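PDB 6QGM: VirX1 from Cyanophage Syn10, which halogenates a diverse range of substrates, notably by iodination, and probably uses a reduced flavin to do so, as in the flavin-dependent tryptophan halogenase family. Local coordinates for residues Ser78-Phe84 / Asn269-Ala275; Met405-Met411 / Ile465-Leu471; Phe228-Leu233 / Leu346-Phe350; Ser15-Thr19 / Thr362-Ile366. All coordinates share one frame. Residues are numbered along the deposited sequence.

Contact 1: Ser78-Phe84 / Asn269-Ala275; sequences SIRFTNF and NVTDCHA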
loop_
_atom_site.group_PDB
_atom_site.type_symbol
_atom_site.label_atom_id
_atom_site.label_comp_id
_atom_site.label_asym_id
_atom_site.label_seq_id
_atom_site.Cartn_x
_atom_site.Cartn_y
_atom_site.Cartn_z
ATOM N N SER B 78 -29.162 6.605 14.071
ATOM C CA SER B 78 -28.959 6.570 12.607
ATOM C C SER B 78 -28.895 7.991 12.036
ATOM O O SER B 78 -29.486 8.908 12.639
ATOM C CB SER B 78 -30.063 5.771 11.946
ATOM O OG SER B 78 -29.808 5.611 10.556
ATOM N N ILE B 79 -28.193 8.155 10.910
ATOM C CA ILE B 79 -28.378 9.303 9.972
ATOM C C ILE B 79 -29.338 8.837 8.880
ATOM O O ILE B 79 -29.064 7.810 8.239
ATOM C CB ILE B 79 -27.058 9.795 9.359
ATOM C CG1 ILE B 79 -25.978 10.023 10.417
ATOM C CG2 ILE B 79 -27.303 11.054 8.551
ATOM C CD1 ILE B 79 -24.646 10.452 9.845
ATOM N N ARG B 80 -30.415 9.585 8.674
ATOM C CA ARG B 80 -31.445 9.302 7.646
ATOM C C ARG B 80 -31.210 10.243 6.460
ATOM O O ARG B 80 -30.979 11.436 6.689
ATOM C CB ARG B 80 -32.828 9.485 8.268
ATOM C CG ARG B 80 -33.959 9.509 7.259
ATOM C CD ARG B 80 -35.292 9.428 7.958
ATOM N NE ARG B 80 -35.369 8.168 8.678
ATOM C CZ ARG B 80 -36.120 7.940 9.744
ATOM N NH1 ARG B 80 -36.893 8.885 10.232
ATOM N NH2 ARG B 80 -36.098 6.753 10.322
ATOM N N PHE B 81 -31.268 9.714 5.238
ATOM C CA PHE B 81 -31.109 10.477 3.972
ATOM C C PHE B 81 -32.428 10.430 3.204
ATOM O O PHE B 81 -32.724 9.426 2.525
ATOM C CB PHE B 81 -29.927 9.932 3.167
ATOM C CG PHE B 81 -28.607 10.074 3.885
ATOM C CD1 PHE B 81 -27.956 11.300 3.943
ATOM C CD2 PHE B 81 -28.027 8.992 4.536
ATOM C CE1 PHE B 81 -26.749 11.429 4.618
ATOM C CE2 PHE B 81 -26.816 9.122 5.203
ATOM C CZ PHE B 81 -26.181 10.340 5.248
ATOM N N THR B 82 -33.201 11.505 3.339
ATOM C CA THR B 82 -34.425 11.779 2.545
ATOM C C THR B 82 -34.026 12.598 1.313
ATOM O O THR B 82 -33.227 13.532 1.458
ATOM C CB THR B 82 -35.490 12.481 3.395
ATOM O OG1 THR B 82 -35.690 11.690 4.579
ATOM C CG2 THR B 82 -36.790 12.701 2.653
ATOM N N ASN B 83 -34.525 12.194 0.144
ATOM C CA ASN B 83 -34.540 12.975 -1.126
ATOM C C ASN B 83 -33.166 12.969 -1.821
ATOM O O ASN B 83 -33.020 13.713 -2.776
ATOM C CB ASN B 83 -35.030 14.406 -0.869
ATOM C CG ASN B 83 -35.898 14.949 -1.979
ATOM O OD1 ASN B 83 -36.741 14.245 -2.507
ATOM N ND2 ASN B 83 -35.722 16.207 -2.331
ATOM N N PHE B 84 -32.226 12.109 -1.418
ATOM C CA PHE B 84 -30.806 12.157 -1.851
ATOM C C PHE B 84 -30.539 11.304 -3.095
ATOM O O PHE B 84 -29.620 11.663 -3.857
ATOM C CB PHE B 84 -29.860 11.713 -0.737
ATOM C CG PHE B 84 -29.111 12.853 -0.095
ATOM C CD1 PHE B 84 -29.649 13.527 0.991
ATOM C CD2 PHE B 84 -27.874 13.249 -0.582
ATOM C CE1 PHE B 84 -28.967 14.580 1.572
ATOM C CE2 PHE B 84 -27.189 14.298 0.006
ATOM C CZ PHE B 84 -27.742 14.972 1.077
ATOM N N ASN B 269 -35.415 9.591 16.988
ATOM C CA ASN B 269 -34.230 8.703 17.037
ATOM C C ASN B 269 -33.096 9.027 16.035
ATOM O O ASN B 269 -32.097 8.292 16.082
ATOM C CB ASN B 269 -34.742 7.308 16.686
ATOM C CG ASN B 269 -34.264 6.250 17.639
ATOM O OD1 ASN B 269 -33.433 6.520 18.503
ATOM N ND2 ASN B 269 -34.804 5.054 17.489
ATOM N N VAL B 270 -33.248 9.976 15.094
ATOM C CA VAL B 270 -32.289 10.150 13.957
ATOM C C VAL B 270 -32.048 11.631 13.617
ATOM O O VAL B 270 -32.932 12.462 13.869
ATOM C CB VAL B 270 -32.756 9.400 12.694
ATOM C CG1 VAL B 270 -33.076 7.939 12.977
ATOM C CG2 VAL B 270 -33.931 10.090 12.020
ATOM N N THR B 271 -30.875 11.920 13.041
ATOM C CA THR B 271 -30.579 13.150 12.267
ATOM C C THR B 271 -31.022 12.906 10.817
ATOM O O THR B 271 -30.436 12.025 10.173
ATOM C CB THR B 271 -29.098 13.548 12.348
ATOM O OG1 THR B 271 -28.654 13.599 13.701
ATOM C CG2 THR B 271 -28.833 14.903 11.745
ATOM N N ASP B 272 -32.053 13.615 10.351
ATOM C CA ASP B 272 -32.526 13.562 8.941
ATOM C C ASP B 272 -31.749 14.596 8.130
ATOM O O ASP B 272 -31.568 15.733 8.601
ATOM C CB ASP B 272 -34.029 13.801 8.785
ATOM C CG ASP B 272 -34.545 13.630 7.362
ATOM O OD1 ASP B 272 -34.084 12.708 6.675
ATOM O OD2 ASP B 272 -35.420 14.416 6.959
ATOM N N CYS B 273 -31.312 14.185 6.941
ATOM C CA CYS B 273 -30.628 15.020 5.931
ATOM C C CYS B 273 -31.475 14.994 4.667
ATOM O O CYS B 273 -31.559 13.948 4.026
ATOM C CB CYS B 273 -29.219 14.495 5.697
ATOM S SG CYS B 273 -28.277 14.325 7.236
ATOM N N HIS B 274 -32.125 16.110 4.377
ATOM C CA HIS B 274 -33.074 16.276 3.252
ATOM C C HIS B 274 -32.370 17.017 2.113
ATOM O O HIS B 274 -32.097 18.213 2.283
ATOM C CB HIS B 274 -34.311 17.035 3.719
ATOM C CG HIS B 274 -35.378 17.054 2.691
ATOM N ND1 HIS B 274 -36.494 16.291 2.805
ATOM C CD2 HIS B 274 -35.483 17.719 1.524
ATOM C CE1 HIS B 274 -37.281 16.501 1.766
ATOM N NE2 HIS B 274 -36.672 17.355 0.960
ATOM N N ALA B 275 -32.085 16.345 0.996
ATOM C CA ALA B 275 -31.424 16.965 -0.173
ATOM C C ALA B 275 -32.391 17.960 -0.818
ATOM O O ALA B 275 -33.562 17.581 -1.055
ATOM C CB ALA B 275 -30.981 15.919 -1.145
#
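Strand 78-82 runs parallel to strand 270-275, with 4.6 Å between their short axes at closest. Ser78 O takes a weak bond from Thr271 N (3.3 Å); its hydroxyl turns to Glu93. Ile79 lays CG2 3.7 Å from Cys273 SG on the same face. Arg80 gives the firmest rungs: its N donates to Thr271 O (2.9 Å), its O accepts from Cys273 N (2.8 Å), and the guanidinium passes over Val270 to a salt bridge with Glu93. This pair lies inside a mixed seven-stranded sheet, between strands 91-95 and 279-285. Phe81 fills the buried face, its ring obliquely beside the Cys273 sulfur. Thr82 sets its hydroxyl beside the Asp272 carboxylate on the same face (OG1 to OD1, 2.8 Å), while its O accepts from Ala275 N (3.1 Å) and its N donates weakly to Cys273 O. Asn83 leaves the strand, and its ND2 donates to Ala275 O (2.9 Å), adding a side-chain bond where the ladder ends. Phe84 presents its ring face to Ala275 CB, 3.6 Å from the centroid.

Contact 2: Met405-Met411 / Ile465-Leu471; sequences MHYAYSM and IIAGHGL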
loop_
_atom_site.group_PDB
_atom_site.type_symbol
_atom_site.label_atom_id
_atom_site.label_comp_id
_atom_site.label_asym_id
_atom_site.label_seq_id
_atom_site.Cartn_x
_atom_site.Cartn_y
_atom_site.Cartn_z
ATOM N N MET B 405 -18.844 11.498 -1.495
ATOM C CA MET B 405 -19.420 10.287 -2.134
ATOM C C MET B 405 -20.952 10.308 -2.063
ATOM O O MET B 405 -21.575 9.748 -2.974
ATOM C CB MET B 405 -18.882 9.015 -1.478
ATOM C CG MET B 405 -17.475 8.676 -1.907
ATOM S SD MET B 405 -16.924 7.063 -1.355
ATOM C CE MET B 405 -15.265 7.022 -2.030
ATOM N N HIS B 406 -21.534 10.942 -1.041
ATOM C CA HIS B 406 -23.009 11.104 -0.872
ATOM C C HIS B 406 -23.611 11.863 -2.061
ATOM O O HIS B 406 -24.774 11.587 -2.409
ATOM C CB HIS B 406 -23.356 11.859 0.419
ATOM C CG HIS B 406 -22.997 11.143 1.678
ATOM N ND1 HIS B 406 -21.713 10.740 1.961
ATOM C CD2 HIS B 406 -23.736 10.799 2.746
ATOM C CE1 HIS B 406 -21.685 10.145 3.140
ATOM N NE2 HIS B 406 -22.915 10.174 3.640
ATOM N N TYR B 407 -22.858 12.808 -2.622
ATOM C CA TYR B 407 -23.270 13.649 -3.772
ATOM C C TYR B 407 -22.948 12.910 -5.073
ATOM O O TYR B 407 -23.813 12.808 -5.951
ATOM C CB TYR B 407 -22.559 15.008 -3.736
ATOM C CG TYR B 407 -22.895 15.894 -2.561
ATOM C CD1 TYR B 407 -24.063 16.625 -2.539
ATOM C CD2 TYR B 407 -22.027 16.028 -1.490
ATOM C CE1 TYR B 407 -24.385 17.453 -1.477
ATOM C CE2 TYR B 407 -22.326 16.841 -0.414
ATOM C CZ TYR B 407 -23.514 17.559 -0.407
ATOM O OH TYR B 407 -23.825 18.381 0.642
ATOM N N ALA B 408 -21.720 12.405 -5.170
ATOM C CA ALA B 408 -21.094 11.905 -6.411
ATOM C C ALA B 408 -21.951 10.811 -7.058
ATOM O O ALA B 408 -22.009 10.765 -8.307
ATOM C CB ALA B 408 -19.715 11.385 -6.090
ATOM N N TYR B 409 -22.575 9.961 -6.234
ATOM C CA TYR B 409 -23.272 8.723 -6.664
ATOM C C TYR B 409 -24.787 8.932 -6.732
ATOM O O TYR B 409 -25.472 7.982 -7.105
ATOM C CB TYR B 409 -22.870 7.577 -5.740
ATOM C CG TYR B 409 -21.460 7.118 -5.972
ATOM C CD1 TYR B 409 -21.141 6.384 -7.104
ATOM C CD2 TYR B 409 -20.438 7.438 -5.092
ATOM C CE1 TYR B 409 -19.854 5.933 -7.340
ATOM C CE2 TYR B 409 -19.136 7.029 -5.328
ATOM C CZ TYR B 409 -18.848 6.285 -6.464
ATOM O OH TYR B 409 -17.569 5.912 -6.728
ATOM N N SER B 410 -25.287 10.130 -6.411
ATOM C CA SER B 410 -26.732 10.456 -6.506
ATOM C C SER B 410 -27.205 10.275 -7.949
ATOM O O SER B 410 -26.363 10.382 -8.877
ATOM C CB SER B 410 -27.026 11.836 -6.018
ATOM O OG SER B 410 -28.390 12.158 -6.245
ATOM N N MET B 411 -28.502 10.012 -8.126
ATOM C CA MET B 411 -29.154 9.952 -9.462
ATOM C C MET B 411 -29.630 11.351 -9.868
ATOM O O MET B 411 -29.940 11.535 -11.060
ATOM C CB MET B 411 -30.334 8.980 -9.477
ATOM C CG MET B 411 -29.899 7.568 -9.174
ATOM S SD MET B 411 -31.208 6.345 -9.409
ATOM C CE MET B 411 -31.386 6.415 -11.191
ATOM N N ILE B 465 -24.252 4.015 1.855
ATOM C CA ILE B 465 -24.464 5.208 0.981
ATOM C C ILE B 465 -24.702 4.756 -0.470
ATOM O O ILE B 465 -25.739 5.158 -1.035
ATOM C CB ILE B 465 -23.274 6.178 1.104
ATOM C CG1 ILE B 465 -23.058 6.643 2.548
ATOM C CG2 ILE B 465 -23.451 7.368 0.166
ATOM C CD1 ILE B 465 -24.304 7.145 3.243
ATOM N N ILE B 466 -23.811 3.951 -1.049
ATOM C CA ILE B 466 -23.956 3.472 -2.459
ATOM C C ILE B 466 -25.123 2.471 -2.575
ATOM O O ILE B 466 -25.783 2.466 -3.636
ATOM C CB ILE B 466 -22.630 2.925 -3.036
ATOM C CG1 ILE B 466 -22.145 1.664 -2.323
ATOM C CG2 ILE B 466 -21.565 4.011 -3.048
ATOM C CD1 ILE B 466 -20.886 1.080 -2.907
ATOM N N ALA B 467 -25.403 1.692 -1.528
ATOM C CA ALA B 467 -26.615 0.834 -1.431
ATOM C C ALA B 467 -27.870 1.704 -1.555
ATOM O O ALA B 467 -28.736 1.374 -2.404
ATOM C CB ALA B 467 -26.636 0.049 -0.141
ATOM N N GLY B 468 -27.954 2.770 -0.741
ATOM C CA GLY B 468 -29.099 3.700 -0.686
ATOM C C GLY B 468 -29.275 4.451 -1.984
ATOM O O GLY B 468 -30.425 4.828 -2.293
ATOM N N HIS B 469 -28.185 4.682 -2.718
ATOM C CA HIS B 469 -28.215 5.381 -4.030
ATOM C C HIS B 469 -28.595 4.394 -5.139
ATOM O O HIS B 469 -28.715 4.832 -6.283
ATOM C CB HIS B 469 -26.873 6.066 -4.304
ATOM C CG HIS B 469 -26.733 7.411 -3.671
ATOM N ND1 HIS B 469 -27.780 8.306 -3.580
ATOM C CD2 HIS B 469 -25.661 8.039 -3.135
ATOM C CE1 HIS B 469 -27.360 9.413 -3.001
ATOM N NE2 HIS B 469 -26.056 9.274 -2.715
ATOM N N GLY B 470 -28.752 3.109 -4.808
ATOM C CA GLY B 470 -29.295 2.065 -5.700
ATOM C C GLY B 470 -28.214 1.307 -6.447
ATOM O O GLY B 470 -28.507 0.779 -7.511
ATOM N N LEU B 471 -27.015 1.218 -5.892
ATOM C CA LEU B 471 -25.912 0.410 -6.480
ATOM C C LEU B 471 -25.822 -0.950 -5.769
ATOM O O LEU B 471 -26.204 -1.043 -4.618
ATOM C CB LEU B 471 -24.605 1.204 -6.374
ATOM C CG LEU B 471 -24.569 2.535 -7.116
ATOM C CD1 LEU B 471 -23.542 3.473 -6.510
ATOM C CD2 LEU B 471 -24.284 2.324 -8.581
#
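Ile465 opens the contact by pointing its branched side chain at the last turn of helix 382-408. Its CG1 lies over the face of the His406 imidazole, 4.0 Å from the centroid, a CH-pi contact in which an aliphatic chain suits a ring whose polar edge is occupied: His406 NE2 bonds Glu355, and ND1 bonds the backbone of Phe402. Ile466, one residue on, sets CG2 over the ring face of Tyr409, with 4.1 Å between that atom and Tyr409 CD2. Within the closing turn of helix 462-468, His469 reaches across and buries the largest area of the contact. Its NE2 donates to His406 O (2.7 Å), a carbonyl near the helix end, so the imidazole ties one helix terminus to the other. The same ring lies flat against the chain leaving helix 382-408, with Ser410 CA 3.8 Å from its centroid. A second subunit meets this junction, where its Arg376 bonds both Tyr409 O and His469 O. The turn itself is a Schellman motif: Gly470 N bonds Ala467 O and Leu471 N bonds Ile466 O, with Gly470 at a positive phi that glycine tolerates best. Leu471, beyond the glycine, turns back toward the tyrosine, and its CD1 comes within 3.8 Å of Tyr409 CD1.

Contact 3: Phe228-Leu233 / Leu346-Phe350; sequences FKSLLL and LSYGF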
loop_
_atom_site.group_PDB
_atom_site.type_symbol
_atom_site.label_atom_id
_atom_site.label_comp_id
_atom_site.label_asym_id
_atom_site.label_seq_id
_atom_site.Cartn_x
_atom_site.Cartn_y
_atom_site.Cartn_z
ATOM N N PHE B 228 -14.680 29.762 13.458
ATOM C CA PHE B 228 -14.356 30.173 12.064
ATOM C C PHE B 228 -13.408 31.371 12.063
ATOM O O PHE B 228 -12.553 31.411 11.171
ATOM C CB PHE B 228 -15.622 30.443 11.253
ATOM C CG PHE B 228 -16.420 29.206 10.907
ATOM C CD1 PHE B 228 -15.815 28.068 10.377
ATOM C CD2 PHE B 228 -17.797 29.204 11.082
ATOM C CE1 PHE B 228 -16.569 26.951 10.053
ATOM C CE2 PHE B 228 -18.546 28.092 10.741
ATOM C CZ PHE B 228 -17.935 26.980 10.222
ATOM N N LYS B 229 -13.524 32.285 13.026
ATOM C CA LYS B 229 -12.550 33.395 13.219
ATOM C C LYS B 229 -11.124 32.856 13.033
ATOM O O LYS B 229 -10.325 33.499 12.320
ATOM C CB LYS B 229 -12.626 33.982 14.627
ATOM C CG LYS B 229 -13.640 35.076 14.879
ATOM C CD LYS B 229 -13.455 35.558 16.289
ATOM C CE LYS B 229 -14.223 36.809 16.651
ATOM N NZ LYS B 229 -14.011 37.123 18.086
ATOM N N SER B 230 -10.818 31.721 13.672
ATOM C CA SER B 230 -9.459 31.130 13.757
ATOM C C SER B 230 -8.469 32.243 14.094
ATOM O O SER B 230 -7.512 32.433 13.325
ATOM C CB SER B 230 -9.081 30.401 12.483
ATOM O OG SER B 230 -7.893 29.650 12.680
ATOM N N LEU B 231 -8.706 32.962 15.197
ATOM C CA LEU B 231 -7.933 34.176 15.572
ATOM C C LEU B 231 -6.459 33.834 15.809
ATOM O O LEU B 231 -5.620 34.603 15.371
ATOM C CB LEU B 231 -8.563 34.814 16.809
ATOM C CG LEU B 231 -7.941 36.141 17.217
ATOM C CD1 LEU B 231 -8.198 37.202 16.133
ATOM C CD2 LEU B 231 -8.442 36.586 18.597
ATOM N N LEU B 232 -6.151 32.740 16.502
ATOM C CA LEU B 232 -4.756 32.399 16.921
ATOM C C LEU B 232 -4.046 31.620 15.805
ATOM O O LEU B 232 -2.936 32.005 15.432
ATOM C CB LEU B 232 -4.779 31.614 18.238
ATOM C CG LEU B 232 -4.691 32.462 19.510
ATOM C CD1 LEU B 232 -5.764 33.544 19.572
ATOM C CD2 LEU B 232 -4.758 31.569 20.741
ATOM N N LEU B 233 -4.671 30.571 15.275
ATOM C CA LEU B 233 -4.037 29.677 14.271
ATOM C C LEU B 233 -3.964 30.401 12.926
ATOM O O LEU B 233 -2.841 30.582 12.392
ATOM C CB LEU B 233 -4.838 28.374 14.172
ATOM C CG LEU B 233 -4.301 27.354 13.171
ATOM C CD1 LEU B 233 -2.806 27.139 13.364
ATOM C CD2 LEU B 233 -5.039 26.033 13.277
ATOM N N LEU B 346 -13.515 24.467 14.854
ATOM C CA LEU B 346 -13.708 25.121 13.538
ATOM C C LEU B 346 -12.517 26.028 13.213
ATOM O O LEU B 346 -12.321 26.303 12.019
ATOM C CB LEU B 346 -15.031 25.895 13.554
ATOM C CG LEU B 346 -16.296 25.064 13.816
ATOM C CD1 LEU B 346 -17.488 25.683 13.099
ATOM C CD2 LEU B 346 -16.148 23.610 13.379
ATOM N N SER B 347 -11.734 26.439 14.214
ATOM C CA SER B 347 -10.471 27.202 14.040
ATOM C C SER B 347 -9.488 26.400 13.176
ATOM O O SER B 347 -8.677 27.031 12.469
ATOM C CB SER B 347 -9.859 27.548 15.368
ATOM O OG SER B 347 -9.607 26.375 16.110
ATOM N N TYR B 348 -9.547 25.064 13.236
ATOM C CA TYR B 348 -8.675 24.167 12.426
ATOM C C TYR B 348 -9.388 23.757 11.135
ATOM O O TYR B 348 -8.830 23.998 10.034
ATOM C CB TYR B 348 -8.224 22.919 13.185
ATOM C CG TYR B 348 -7.680 21.858 12.259
ATOM C CD1 TYR B 348 -6.515 22.065 11.548
ATOM C CD2 TYR B 348 -8.347 20.669 12.051
ATOM C CE1 TYR B 348 -6.008 21.125 10.671
ATOM C CE2 TYR B 348 -7.872 19.710 11.172
ATOM C CZ TYR B 348 -6.696 19.933 10.477
ATOM O OH TYR B 348 -6.222 18.971 9.624
ATOM N N GLY B 349 -10.560 23.127 11.248
ATOM C CA GLY B 349 -11.240 22.495 10.093
ATOM C C GLY B 349 -12.728 22.311 10.323
ATOM O O GLY B 349 -13.201 22.423 11.485
ATOM N N PHE B 350 -13.453 22.050 9.240
ATOM C CA PHE B 350 -14.919 21.859 9.241
ATOM C C PHE B 350 -15.305 21.113 7.960
ATOM O O PHE B 350 -14.848 21.502 6.872
ATOM C CB PHE B 350 -15.603 23.223 9.397
ATOM C CG PHE B 350 -17.097 23.212 9.206
ATOM C CD1 PHE B 350 -17.654 23.280 7.942
ATOM C CD2 PHE B 350 -17.954 23.118 10.294
ATOM C CE1 PHE B 350 -19.033 23.273 7.772
ATOM C CE2 PHE B 350 -19.330 23.101 10.117
ATOM C CZ PHE B 350 -19.862 23.189 8.862
#
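Two phenyl rings and a leucine form the apolar centre. Phe228 directs its ring edge at the face of Phe350 in a T-shaped pair, centroids 5.3 Å apart and planes at 73°, while Leu346 lies over a face of the Phe228 ring. Flat rings suit this place because one can offer an edge where the other offers a face, and Ile328 packs against both. Further out, Leu233 inserts CD2 beside the backbone of the other segment, 4.2 Å from Tyr348 CA. The contact joins the turn after strand 221-224 to the turn after strand 341-343, neighbours in the parallel part of the mixed eight-stranded sheet of this Rossmann-like domain. At the polar edge Ser230, which precedes helix 231-236, donates OG to Ser347 O at 2.7 Å; its small side chain lets the backbones approach to 4.1 Å between the CA atoms of Ser230 and Ser347. The hydroxyl of Ser347 turns instead to Asp224 O, and the Asp224 carboxylate accepts the amides of Leu232 and Leu233.

Contact 4: Ser15-Thr19 / Thr362-Ile366; sequences SGWMT and THENI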
loop_
_atom_site.group_PDB
_atom_site.type_symbol
_atom_site.label_atom_id
_atom_site.label_comp_id
_atom_site.label_asym_id
_atom_site.label_seq_id
_atom_site.Cartn_x
_atom_site.Cartn_y
_atom_site.Cartn_z
ATOM N N SER B 15 -16.233 23.561 22.095
ATOM C CA SER B 15 -14.794 23.304 21.838
ATOM C C SER B 15 -13.943 23.766 23.021
ATOM O O SER B 15 -13.078 22.995 23.469
ATOM C CB SER B 15 -14.350 23.931 20.545
ATOM O OG SER B 15 -14.672 23.096 19.434
ATOM N N GLY B 16 -14.174 24.980 23.514
ATOM C CA GLY B 16 -13.386 25.560 24.606
ATOM C C GLY B 16 -13.506 24.722 25.857
ATOM O O GLY B 16 -12.467 24.334 26.426
ATOM N N TRP B 17 -14.740 24.438 26.274
ATOM C CA TRP B 17 -15.031 23.757 27.557
ATOM C C TRP B 17 -14.793 22.252 27.437
ATOM O O TRP B 17 -14.404 21.642 28.442
ATOM C CB TRP B 17 -16.447 24.096 27.997
ATOM C CG TRP B 17 -16.543 25.518 28.437
ATOM C CD1 TRP B 17 -17.273 26.515 27.876
ATOM C CD2 TRP B 17 -15.816 26.107 29.523
ATOM N NE1 TRP B 17 -17.080 27.679 28.565
ATOM C CE2 TRP B 17 -16.183 27.463 29.572
ATOM C CE3 TRP B 17 -14.901 25.615 30.463
ATOM C CZ2 TRP B 17 -15.654 28.336 30.516
ATOM C CZ3 TRP B 17 -14.384 26.479 31.401
ATOM C CH2 TRP B 17 -14.755 27.820 31.423
ATOM N N MET B 18 -15.001 21.677 26.256
ATOM C CA MET B 18 -14.657 20.265 25.970
ATOM C C MET B 18 -13.150 20.084 26.182
ATOM O O MET B 18 -12.766 19.106 26.848
ATOM C CB MET B 18 -15.083 19.862 24.554
ATOM C CG MET B 18 -16.550 19.582 24.453
ATOM S SD MET B 18 -17.097 19.239 22.763
ATOM C CE MET B 18 -16.304 17.665 22.453
ATOM N N THR B 19 -12.346 21.027 25.694
ATOM C CA THR B 19 -10.863 21.040 25.834
ATOM C C THR B 19 -10.503 21.259 27.316
ATOM O O THR B 19 -9.715 20.457 27.863
ATOM C CB THR B 19 -10.234 22.088 24.904
ATOM O OG1 THR B 19 -10.718 21.863 23.582
ATOM C CG2 THR B 19 -8.727 22.037 24.899
ATOM N N THR B 362 -13.017 18.428 16.715
ATOM C CA THR B 362 -12.861 18.831 18.141
ATOM C C THR B 362 -12.360 17.657 19.002
ATOM O O THR B 362 -11.223 17.789 19.502
ATOM C CB THR B 362 -14.144 19.453 18.704
ATOM O OG1 THR B 362 -14.559 20.467 17.786
ATOM C CG2 THR B 362 -13.973 20.033 20.092
ATOM N N HIS B 363 -13.145 16.585 19.209
ATOM C CA HIS B 363 -12.808 15.528 20.214
ATOM C C HIS B 363 -11.591 14.724 19.743
ATOM O O HIS B 363 -10.829 14.290 20.620
ATOM C CB HIS B 363 -13.983 14.612 20.627
ATOM C CG HIS B 363 -14.825 14.088 19.513
ATOM N ND1 HIS B 363 -16.203 14.156 19.544
ATOM C CD2 HIS B 363 -14.506 13.533 18.324
ATOM C CE1 HIS B 363 -16.698 13.653 18.432
ATOM N NE2 HIS B 363 -15.675 13.264 17.668
ATOM N N GLU B 364 -11.390 14.558 18.430
ATOM C CA GLU B 364 -10.198 13.889 17.861
ATOM C C GLU B 364 -8.951 14.667 18.280
ATOM O O GLU B 364 -8.038 14.057 18.866
ATOM C CB GLU B 364 -10.329 13.762 16.340
ATOM C CG GLU B 364 -9.048 13.359 15.626
ATOM C CD GLU B 364 -8.619 11.911 15.770
ATOM O OE1 GLU B 364 -9.373 11.079 16.375
ATOM O OE2 GLU B 364 -7.532 11.608 15.266
ATOM N N ASN B 365 -8.909 15.966 18.010
ATOM C CA ASN B 365 -7.742 16.825 18.357
ATOM C C ASN B 365 -7.558 16.857 19.880
ATOM O O ASN B 365 -6.400 16.856 20.319
ATOM C CB ASN B 365 -7.843 18.215 17.732
ATOM C CG ASN B 365 -7.471 18.186 16.260
ATOM O OD1 ASN B 365 -7.345 17.108 15.679
ATOM N ND2 ASN B 365 -7.291 19.350 15.653
ATOM N N ILE B 366 -8.642 16.860 20.660
ATOM C CA ILE B 366 -8.565 16.883 22.149
ATOM C C ILE B 366 -7.901 15.585 22.612
ATOM O O ILE B 366 -6.935 15.671 23.390
ATOM C CB ILE B 366 -9.944 17.105 22.801
ATOM C CG1 ILE B 366 -10.472 18.520 22.535
ATOM C CG2 ILE B 366 -9.874 16.807 24.294
ATOM C CD1 ILE B 366 -11.901 18.752 22.945
#
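Ile366, Met18 and Thr362 carry most of the buried surface where helix 14-26 meets helix 360-373. The short axes approach to 10.2 Å and cross at -32°, a spacing that leaves room for side chains between the backbones. Ile366 fills it: its CD1 rests 3.7 Å from Met18 CB and 3.4 Å from Thr19 OG1. That hydroxyl is already spent inside its own helix, bonding Ser15 O at 2.6 Å, so an apolar methyl beside it costs no hydrogen bond. Met18, long and flexible, extends along the other helix, and its CE lies 4.1 Å from Thr362 CG2 and 4.2 Å from His363 CB. Thr362 serves both chemistries: a methyl for the methionine and a hydroxyl whose OG1 donates to Ser15 OG (3.1 Å). Gly16, on the far side of its helix from this contact, completes a GxGxxG pattern with Gly11 and Gly13, consistent with the dinucleotide-binding turn of a Rossmann fold, in which strand 6-10 leads into helix 14-26. Around the pair, helix 169-181 packs against Met18, helix 52-59 against Met18 and His363, helix 382-408 against the opposite flank of helix 360-373, and Ile344, just beyond strand 341-343, touches Thr19, Thr362 and Ile366.

Overall arrangement
Contacts 1, 2 and 4 are buried, whereas contact 3 is only partly so. Contacts 1 and 2 touch directly: Phe84 O lies 2.7 Å from Ser410 OG, a probable hydrogen bond, and Phe81 packs on His406, so the end of the parallel strand pair abuts two helix ends. Contacts 3 and 4 form a second cluster, opposite contact 1 across the chain's centre, meeting where Tyr348 packs on Asn365, and belong to the Rossmann-like part. Centres of contacts 2 and 4 lie about 32 Å apart, though consecutive helices 360-373 and 382-408 connect them. Backbone ladder bonds dominate contact 1; the others each have a single cross-bond amid side-chain packing, and only contact 2 meets another subunit.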